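Local coordinates for protein histone-lysine N-methyltransferase, H3 lysine-9 specific SUVH4 (Arabidopsis thaliana, PDB 4QEO) that methylates histone H3 on a tail lysine in a silencing pathway linked to DNA methylation and binds methylated DNA, at residues A[52-57]-A[93-98]; A[104-109]-A[161-166]; A[308-313]-A[329-334]. All blocks are in the same frame, centred on the assembly; numbering follows the deposited sequence.

Contact 1: A[52-57]-A[93-98]; sequences YPRKII and MEYEKE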
loop_
_atom_site.group_PDB
_atom_site.type_symbol
_atom_site.label_atom_id
_atom_site.label_comp_id
_atom_site.label_asym_id
_atom_site.label_seq_id
_atom_site.Cartn_x
_atom_site.Cartn_y
_atom_site.Cartn_z
ATOM N N TYR A 52 -4.795 16.411 7.855
ATOM C CA TYR A 52 -4.592 17.210 9.062
ATOM C C TYR A 52 -3.850 18.461 8.664
ATOM O O TYR A 52 -2.619 18.494 8.758
ATOM C CB TYR A 52 -3.778 16.429 10.106
ATOM C CG TYR A 52 -4.508 15.209 10.613
ATOM C CD1 TYR A 52 -5.619 15.342 11.438
ATOM C CD2 TYR A 52 -4.115 13.926 10.236
ATOM C CE1 TYR A 52 -6.306 14.232 11.898
ATOM C CE2 TYR A 52 -4.791 12.815 10.693
ATOM C CZ TYR A 52 -5.891 12.975 11.519
ATOM O OH TYR A 52 -6.564 11.868 11.977
ATOM N N PRO A 53 -4.589 19.489 8.215
ATOM C CA PRO A 53 -4.018 20.708 7.626
ATOM C C PRO A 53 -3.422 21.664 8.653
ATOM O O PRO A 53 -2.729 22.616 8.260
ATOM C CB PRO A 53 -5.229 21.363 6.958
ATOM C CG PRO A 53 -6.370 20.962 7.815
ATOM C CD PRO A 53 -6.061 19.559 8.293
ATOM N N ARG A 54 -3.682 21.423 9.937
ATOM C CA ARG A 54 -3.065 22.214 11.007
ATOM C C ARG A 54 -2.176 21.315 11.856
ATOM O O ARG A 54 -2.410 20.105 11.965
ATOM C CB ARG A 54 -4.127 22.865 11.901
ATOM C CG ARG A 54 -5.077 23.837 11.188
ATOM C CD ARG A 54 -4.405 25.174 10.887
ATOM N NE ARG A 54 -4.108 25.932 12.102
ATOM C CZ ARG A 54 -3.283 26.973 12.145
ATOM N NH1 ARG A 54 -2.672 27.378 11.039
ATOM N NH2 ARG A 54 -3.064 27.612 13.289
ATOM N N LYS A 55 -1.172 21.911 12.478
ATOM C CA LYS A 55 -0.250 21.140 13.295
ATOM C C LYS A 55 -0.886 20.588 14.565
ATOM O O LYS A 55 -1.832 21.160 15.106
ATOM C CB LYS A 55 1.018 21.939 13.560
ATOM C CG LYS A 55 1.755 22.134 12.260
ATOM C CD LYS A 55 3.124 22.654 12.448
ATOM C CE LYS A 55 3.911 22.451 11.182
ATOM N NZ LYS A 55 3.319 23.216 10.083
ATOM N N ILE A 56 -0.381 19.437 14.990
ATOM C CA ILE A 56 -0.931 18.702 16.117
ATOM C C ILE A 56 0.228 18.218 16.989
ATOM O O ILE A 56 1.210 17.661 16.485
ATOM C CB ILE A 56 -1.775 17.489 15.634
ATOM C CG1 ILE A 56 -3.000 17.968 14.842
ATOM C CG2 ILE A 56 -2.195 16.613 16.805
ATOM C CD1 ILE A 56 -3.747 16.842 14.121
ATOM N N ILE A 57 0.123 18.465 18.289
ATOM C CA ILE A 57 1.052 17.887 19.258
ATOM C C ILE A 57 0.579 16.504 19.657
ATOM O O ILE A 57 -0.580 16.335 20.009
ATOM C CB ILE A 57 1.090 18.733 20.544
ATOM C CG1 ILE A 57 1.798 20.057 20.271
ATOM C CG2 ILE A 57 1.791 17.969 21.676
ATOM C CD1 ILE A 57 1.560 21.110 21.359
ATOM N N MET A 93 5.064 30.969 15.100
ATOM C CA MET A 93 4.400 31.975 15.941
ATOM C C MET A 93 2.923 32.180 15.586
ATOM O O MET A 93 2.187 32.782 16.357
ATOM C CB MET A 93 5.124 33.332 15.879
ATOM C CG MET A 93 6.604 33.287 16.194
ATOM S SD MET A 93 6.963 32.524 17.790
ATOM C CE MET A 93 6.157 33.653 18.934
ATOM N N GLU A 94 2.485 31.686 14.433
ATOM C CA GLU A 94 1.074 31.801 14.061
ATOM C C GLU A 94 0.174 31.064 15.065
ATOM O O GLU A 94 -1.010 31.376 15.225
ATOM C CB GLU A 94 0.852 31.255 12.650
ATOM C CG GLU A 94 -0.557 31.450 12.121
ATOM C CD GLU A 94 -1.061 30.242 11.361
ATOM O OE1 GLU A 94 -0.507 29.935 10.283
ATOM O OE2 GLU A 94 -2.007 29.591 11.853
ATOM N N TYR A 95 0.757 30.092 15.756
ATOM C CA TYR A 95 0.015 29.260 16.692
ATOM C C TYR A 95 0.026 29.831 18.095
ATOM O O TYR A 95 -0.502 29.236 19.036
ATOM C CB TYR A 95 0.620 27.865 16.711
ATOM C CG TYR A 95 0.285 27.044 15.496
ATOM C CD1 TYR A 95 1.024 27.158 14.321
ATOM C CD2 TYR A 95 -0.775 26.151 15.523
ATOM C CE1 TYR A 95 0.701 26.385 13.205
ATOM C CE2 TYR A 95 -1.091 25.396 14.439
ATOM C CZ TYR A 95 -0.355 25.504 13.282
ATOM O OH TYR A 95 -0.700 24.733 12.195
ATOM N N GLU A 96 0.628 30.997 18.227
ATOM C CA GLU A 96 0.908 31.571 19.537
ATOM C C GLU A 96 -0.342 31.784 20.385
ATOM O O GLU A 96 -0.369 31.437 21.572
ATOM C CB GLU A 96 1.710 32.854 19.345
ATOM C CG GLU A 96 1.272 34.060 20.109
ATOM C CD GLU A 96 2.174 35.237 19.789
ATOM O OE1 GLU A 96 2.143 35.695 18.625
ATOM O OE2 GLU A 96 2.930 35.672 20.687
ATOM N N LYS A 97 -1.388 32.310 19.757
ATOM C CA LYS A 97 -2.628 32.620 20.452
ATOM C C LYS A 97 -3.383 31.356 20.842
ATOM O O LYS A 97 -4.007 31.296 21.896
ATOM C CB LYS A 97 -3.508 33.517 19.575
ATOM C CG LYS A 97 -3.185 35.002 19.676
ATOM C CD LYS A 97 -3.630 35.557 21.022
ATOM C CE LYS A 97 -3.789 37.073 20.986
ATOM N NZ LYS A 97 -4.488 37.598 22.197
ATOM N N GLU A 98 -3.314 30.341 19.987
ATOM C CA GLU A 98 -3.943 29.058 20.258
ATOM C C GLU A 98 -3.311 28.300 21.424
ATOM O O GLU A 98 -3.998 27.581 22.150
ATOM C CB GLU A 98 -3.884 28.176 19.012
ATOM C CG GLU A 98 -5.077 28.280 18.119
ATOM C CD GLU A 98 -4.823 27.610 16.776
ATOM O OE1 GLU A 98 -4.090 28.196 15.950
ATOM O OE2 GLU A 98 -5.341 26.499 16.548
#

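Contact 2: A[104-109]-A[161-166]; sequences LPLAVS and YNVPVR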
loop_
_atom_site.group_PDB
_atom_site.type_symbol
_atom_site.label_atom_id
_atom_site.label_comp_id
_atom_site.label_asym_id
_atom_site.label_seq_id
_atom_site.Cartn_x
_atom_site.Cartn_y
_atom_site.Cartn_z
ATOM N N LEU A 104 6.027 29.733 21.948
ATOM C CA LEU A 104 6.229 29.243 20.590
ATOM C C LEU A 104 7.579 29.745 20.078
ATOM O O LEU A 104 8.098 30.731 20.586
ATOM C CB LEU A 104 5.101 29.739 19.664
ATOM C CG LEU A 104 3.790 28.950 19.630
ATOM C CD1 LEU A 104 3.972 27.629 18.890
ATOM C CD2 LEU A 104 3.250 28.696 21.037
ATOM N N PRO A 105 8.159 29.085 19.067
ATOM C CA PRO A 105 7.705 27.912 18.306
ATOM C C PRO A 105 7.817 26.629 19.108
ATOM O O PRO A 105 8.583 26.578 20.080
ATOM C CB PRO A 105 8.685 27.861 17.131
ATOM C CG PRO A 105 9.942 28.503 17.685
ATOM C CD PRO A 105 9.447 29.601 18.569
ATOM N N LEU A 106 7.057 25.612 18.709
ATOM C CA LEU A 106 7.125 24.314 19.386
ATOM C C LEU A 106 7.255 23.220 18.359
ATOM O O LEU A 106 6.467 23.169 17.433
ATOM C CB LEU A 106 5.837 24.024 20.155
ATOM C CG LEU A 106 5.625 24.480 21.583
ATOM C CD1 LEU A 106 4.221 24.069 21.986
ATOM C CD2 LEU A 106 6.694 23.884 22.517
ATOM N N ALA A 107 8.205 22.317 18.525
ATOM C CA ALA A 107 8.335 21.220 17.567
ATOM C C ALA A 107 7.244 20.176 17.794
ATOM O O ALA A 107 6.793 19.984 18.940
ATOM C CB ALA A 107 9.723 20.593 17.682
ATOM N N VAL A 108 6.798 19.516 16.718
ATOM C CA VAL A 108 5.810 18.447 16.844
ATOM C C VAL A 108 6.253 17.131 16.215
ATOM O O VAL A 108 5.751 16.083 16.592
ATOM C CB VAL A 108 4.417 18.831 16.278
ATOM C CG1 VAL A 108 3.873 20.058 17.028
ATOM C CG2 VAL A 108 4.462 19.064 14.757
ATOM N N SER A 109 7.205 17.190 15.281
ATOM C CA SER A 109 7.595 16.004 14.504
ATOM C C SER A 109 9.014 16.157 13.963
ATOM O O SER A 109 9.363 17.203 13.387
ATOM C CB SER A 109 6.594 15.763 13.348
ATOM O OG SER A 109 6.997 14.673 12.522
ATOM N N TYR A 161 8.857 22.735 28.138
ATOM C CA TYR A 161 7.433 22.542 28.480
ATOM C C TYR A 161 6.927 21.099 28.566
ATOM O O TYR A 161 5.725 20.872 28.759
ATOM C CB TYR A 161 6.547 23.307 27.511
ATOM C CG TYR A 161 6.531 24.769 27.804
ATOM C CD1 TYR A 161 5.655 25.279 28.753
ATOM C CD2 TYR A 161 7.413 25.642 27.167
ATOM C CE1 TYR A 161 5.632 26.619 29.050
ATOM C CE2 TYR A 161 7.398 27.000 27.461
ATOM C CZ TYR A 161 6.502 27.475 28.403
ATOM O OH TYR A 161 6.458 28.804 28.721
ATOM N N ASN A 162 7.847 20.150 28.466
ATOM C CA ASN A 162 7.523 18.740 28.444
ATOM C C ASN A 162 6.572 18.330 27.310
ATOM O O ASN A 162 5.741 17.436 27.478
ATOM C CB ASN A 162 6.993 18.302 29.816
ATOM C CG ASN A 162 8.075 18.234 30.839
ATOM O OD1 ASN A 162 9.255 18.229 30.491
ATOM N ND2 ASN A 162 7.697 18.196 32.122
ATOM N N VAL A 163 6.702 18.990 26.163
ATOM C CA VAL A 163 5.869 18.682 24.990
ATOM C C VAL A 163 6.544 17.612 24.148
ATOM O O VAL A 163 7.682 17.789 23.721
ATOM C CB VAL A 163 5.660 19.948 24.125
ATOM C CG1 VAL A 163 4.950 19.619 22.777
ATOM C CG2 VAL A 163 4.883 20.978 24.908
ATOM N N PRO A 164 5.850 16.486 23.913
ATOM C CA PRO A 164 6.473 15.394 23.175
ATOM C C PRO A 164 6.525 15.658 21.682
ATOM O O PRO A 164 5.736 16.434 21.129
ATOM C CB PRO A 164 5.537 14.214 23.438
ATOM C CG PRO A 164 4.234 14.830 23.679
ATOM C CD PRO A 164 4.483 16.156 24.337
ATOM N N VAL A 165 7.458 14.976 21.040
ATOM C CA VAL A 165 7.688 15.122 19.611
ATOM C C VAL A 165 7.498 13.744 18.977
ATOM O O VAL A 165 7.942 12.739 19.552
ATOM C CB VAL A 165 9.144 15.669 19.377
ATOM C CG1 VAL A 165 9.526 15.616 17.963
ATOM C CG2 VAL A 165 9.246 17.128 19.852
ATOM N N ARG A 166 6.827 13.689 17.824
ATOM C CA ARG A 166 6.777 12.468 17.029
ATOM C C ARG A 166 8.126 12.248 16.392
ATOM O O ARG A 166 8.745 13.190 15.909
ATOM C CB ARG A 166 5.702 12.554 15.920
ATOM C CG ARG A 166 4.271 12.680 16.461
ATOM C CD ARG A 166 3.226 12.546 15.306
ATOM N NE ARG A 166 3.287 13.673 14.371
ATOM C CZ ARG A 166 2.830 14.896 14.631
ATOM N NH1 ARG A 166 2.282 15.163 15.808
ATOM N NH2 ARG A 166 2.908 15.852 13.702
HETATM O O HOH W 1 4.100 16.089 18.934
#

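Contact 3: A[308-313]-A[329-334]; sequences KLNGGN and DVVFEC. With ZN (zinc ion), chain F; ZN (zinc ion), chain G.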
loop_
_atom_site.group_PDB
_atom_site.type_symbol
_atom_site.label_atom_id
_atom_site.label_comp_id
_atom_site.label_asym_id
_atom_site.label_seq_id
_atom_site.Cartn_x
_atom_site.Cartn_y
_atom_site.Cartn_z
ATOM N N LYS A 308 -7.676 4.147 -26.939
ATOM C CA LYS A 308 -8.958 4.719 -27.327
ATOM C C LYS A 308 -10.102 4.000 -26.623
ATOM O O LYS A 308 -11.056 4.631 -26.159
ATOM C CB LYS A 308 -9.145 4.650 -28.841
ATOM C CG LYS A 308 -8.175 5.514 -29.626
ATOM C CD LYS A 308 -8.508 5.489 -31.111
ATOM C CE LYS A 308 -7.608 6.427 -31.894
ATOM N NZ LYS A 308 -7.641 7.806 -31.330
ATOM N N LEU A 309 -9.998 2.677 -26.537
ATOM C CA LEU A 309 -10.965 1.889 -25.788
ATOM C C LEU A 309 -11.014 2.344 -24.332
ATOM O O LEU A 309 -12.075 2.328 -23.707
ATOM C CB LEU A 309 -10.625 0.399 -25.845
ATOM C CG LEU A 309 -11.070 -0.418 -27.060
ATOM C CD1 LEU A 309 -10.562 -1.846 -26.938
ATOM C CD2 LEU A 309 -12.589 -0.394 -27.221
ATOM N N ASN A 310 -9.870 2.742 -23.783
ATOM C CA ASN A 310 -9.865 3.179 -22.380
ATOM C C ASN A 310 -10.360 4.614 -22.153
ATOM O O ASN A 310 -10.401 5.100 -21.018
ATOM C CB ASN A 310 -8.493 2.973 -21.742
ATOM C CG ASN A 310 -8.162 1.514 -21.543
ATOM O OD1 ASN A 310 -8.742 0.849 -20.682
ATOM N ND2 ASN A 310 -7.228 1.003 -22.339
ATOM N N GLY A 311 -10.742 5.287 -23.232
ATOM C CA GLY A 311 -11.242 6.644 -23.132
ATOM C C GLY A 311 -10.238 7.666 -23.619
ATOM O O GLY A 311 -10.384 8.862 -23.373
ATOM N N GLY A 312 -9.207 7.192 -24.308
ATOM C CA GLY A 312 -8.225 8.073 -24.910
ATOM C C GLY A 312 -6.940 8.176 -24.119
ATOM O O GLY A 312 -6.123 9.059 -24.369
ATOM N N ASN A 313 -6.749 7.266 -23.171
ATOM C CA ASN A 313 -5.576 7.308 -22.304
ATOM C C ASN A 313 -5.207 5.931 -21.766
ATOM O O ASN A 313 -6.055 5.053 -21.651
ATOM C CB ASN A 313 -5.811 8.284 -21.151
ATOM C CG ASN A 313 -7.273 8.346 -20.730
ATOM O OD1 ASN A 313 -7.863 7.339 -20.336
ATOM N ND2 ASN A 313 -7.859 9.537 -20.805
ATOM N N ASP A 329 -14.487 0.989 -14.219
ATOM C CA ASP A 329 -15.495 -0.016 -14.525
ATOM C C ASP A 329 -14.829 -1.184 -15.238
ATOM O O ASP A 329 -15.064 -2.349 -14.903
ATOM C CB ASP A 329 -16.605 0.565 -15.405
ATOM C CG ASP A 329 -17.620 1.361 -14.611
ATOM O OD1 ASP A 329 -17.609 1.259 -13.366
ATOM O OD2 ASP A 329 -18.433 2.082 -15.231
ATOM N N VAL A 330 -13.987 -0.873 -16.217
ATOM C CA VAL A 330 -13.241 -1.920 -16.914
ATOM C C VAL A 330 -11.942 -1.368 -17.505
ATOM O O VAL A 330 -11.885 -0.224 -17.949
ATOM C CB VAL A 330 -14.102 -2.621 -18.001
ATOM C CG1 VAL A 330 -14.432 -1.666 -19.129
ATOM C CG2 VAL A 330 -13.406 -3.883 -18.538
ATOM N N VAL A 331 -10.890 -2.177 -17.469
ATOM C CA VAL A 331 -9.622 -1.811 -18.089
ATOM C C VAL A 331 -9.492 -2.601 -19.392
ATOM O O VAL A 331 -9.791 -3.792 -19.430
ATOM C CB VAL A 331 -8.411 -2.093 -17.135
ATOM C CG1 VAL A 331 -7.087 -2.047 -17.885
ATOM C CG2 VAL A 331 -8.389 -1.107 -15.980
ATOM N N PHE A 332 -9.084 -1.927 -20.463
ATOM C CA PHE A 332 -8.921 -2.569 -21.762
ATOM C C PHE A 332 -7.448 -2.769 -22.073
ATOM O O PHE A 332 -6.747 -1.834 -22.462
ATOM C CB PHE A 332 -9.562 -1.735 -22.867
ATOM C CG PHE A 332 -11.066 -1.717 -22.831
ATOM C CD1 PHE A 332 -11.803 -2.724 -23.436
ATOM C CD2 PHE A 332 -11.745 -0.679 -22.219
ATOM C CE1 PHE A 332 -13.192 -2.701 -23.421
ATOM C CE2 PHE A 332 -13.133 -0.649 -22.201
ATOM C CZ PHE A 332 -13.856 -1.662 -22.806
ATOM N N GLU A 333 -6.985 -3.996 -21.890
ATOM C CA GLU A 333 -5.598 -4.324 -22.135
ATOM C C GLU A 333 -5.380 -4.784 -23.565
ATOM O O GLU A 333 -6.303 -5.261 -24.238
ATOM C CB GLU A 333 -5.125 -5.413 -21.172
ATOM C CG GLU A 333 -4.749 -4.891 -19.789
ATOM C CD GLU A 333 -4.153 -5.961 -18.881
ATOM O OE1 GLU A 333 -4.036 -7.132 -19.302
ATOM O OE2 GLU A 333 -3.800 -5.628 -17.735
ATOM N N CYS A 334 -4.140 -4.641 -24.012
ATOM C CA CYS A 334 -3.706 -5.236 -25.260
ATOM C C CYS A 334 -3.867 -6.757 -25.179
ATOM O O CYS A 334 -3.761 -7.360 -24.101
ATOM C CB CYS A 334 -2.261 -4.835 -25.570
ATOM S SG CYS A 334 -2.033 -3.059 -25.986
HETATM ZN ZN ZN F . -3.358 -3.197 -28.080
HETATM ZN ZN ZN G . 0.147 -2.862 -26.380
HETATM O O HOH W 2 -10.937 1.929 -18.890
#

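Contact 1: A[52-57]-A[93-98]
NH2 of Arg-54 is the best-held polar atom of this contact, with two carboxylate oxygens and an aromatic face around it. Glu-98 OE1 takes a hydrogen bond from Arg-54 NH2 at 2.9 Å, on its syn lone pair and close to the guanidinium plane. Glu-94 OE2 lies 2.7 Å from the same NH2, but that bond is weak. The main bond of Glu-94 OE2 is to Arg-54 NH1, very short at 2.4 Å. Both carboxylates lie nearly coplanar with the guanidinium, so the three residues form a salt-bridge network at its edge. One face of the guanidinium lies flat on the ring of Tyr-95, with centres 4.0 Å apart and planes at 13°. Bends at chi2 and chi3 turn the Arg-54 chain over this ring. The phenol end has its own bond: Lys-55 N donates to Tyr-95 OH at 2.9 Å, almost straight at 176°. Stack and bond together fix the buried tyrosine between two successive residues of 52-57. The contact lies at the surface of the SRA domain, close to the bound DNA. It joins the loop between helix 36-46 and strand 68-69 to the loop that links strands 88-91 and 106-112.

Contact 2: A[104-109]-A[161-166]
A classic beta bulge interrupts strand 106-112 here: Val-108 and Ser-109 both face Asp-89 on the neighbouring strand 88-91. Along the other edge of the strand, Val-108 O turns to 161-166 and accepts a hydrogen bond from Arg-166 N at 2.9 Å. The bond is fairly straight at the hydrogen, but the donor sits above the carbonyl plane. A water gives a second bond to Val-108 O at 2.9 Å and also donates to Pro-164 O, so it links the two backbones. Beyond it, Ser-109 CA makes a CA-H...O contact of 3.3 Å with Arg-166 O.

The Arg-166 chain bends at chi3 (-67°) and folds back over the bulge. Val-108 O lies over the centre of one guanidinium face, 3.6 Å above the plane. NH2 of Arg-166 packs 3.7 Å from Val-108 CG2. The polar end is held by carbonyls of other loops: NH1 bonds to Gly-58 O, and NH2 to Phe-80 O. Before the bulge the side chains meet through apolar groups, Ala-107 CB lying 4.1 Å from Val-165 CG2. The carbonyl oxygen of Ala-107 is buried here with no partner in the model. Helix 151-161 ends in a Schellman motif at Asn-162 before the chain enters strand 165-172. The pairing of 106-112 with 165-172 is a parallel join in the mixed beta-sheet of the SRA domain.

Contact 3: A[308-313]-A[329-334]
This is a side-chain-to-backbone contact in the pre-SET region, where the end of a short helix meets a short strand beside the zinc cluster. The amide of Asn-310 makes two hydrogen bonds to the backbone of one residue, Phe-332. OD1 of Asn-310 accepts from Phe-332 N at 2.8 Å, and ND2 of Asn-310 donates to Phe-332 O at 2.9 Å. Both bonds are nearly straight, and each lies in its carbonyl plane on a lone pair. Together they fix the rotation of the amide. A water adds a further bond to OD1 and also donates to Val-330 O. An alanine at Asn-310 would remove both amide bonds to Phe-332 and would probably loosen the hold of the helix end on the strand.

The ring of Phe-332 turns back toward the helix. Leu-309 CB lies over one face, 4.1 Å from the ring centroid, in a CH-pi contact. Leu-309 CD1 comes 3.8 Å from Phe-332 CD1, so the leucine lies along one face, from CG toward CD1 of Phe-332. Asn-310 OD1 stands at the ring edge, near the ring plane. The chain leaves the helix in a Schellman motif at Gly-311, whose N bonds back to Lys-308 O.

Two residues beyond Phe-332, Cys-334 SG bridges two zinc ions, at 2.5 Å from the zinc of chain F and 2.2 Å from that of chain G. Cys-292, Cys-306 and Cys-338 complete one site; Cys-298, Cys-340 and Cys-344 complete the other. Glu-333 points away from the helix and forms a salt bridge with Arg-483. Strand 331-332 pairs in parallel with strand 467-473 at the edge of a sheet in the SET region, and the end of helix 305-309 meets this edge strand through Leu-309 and Asn-310, which both contact Phe-332.

Overall arrangement
Contacts 1 and 2 belong to one region, with centres 11 Å apart. They touch directly: Ile-56 O lies 2.8 Å from Arg-166 NH1, a probable hydrogen bond, and Ile-57 CG2 packs 3.7 Å from Val-163 CG1. The loop 52-57 therefore joins the surface salt-bridge network to the buried sheet. Both are near the bound DNA, at about 4 Å and 5 Å between nearest atoms, and away from the annotated sites. Contact 3 belongs to the zinc-binding pre-SET region, across the chain's centre from contact 2. Its centre is about 45 Å from that of contact 1 and 49 Å from that of contact 2. It is about 22 Å from the DNA at nearest atoms. Its Asp-329 packs on the bound peptide.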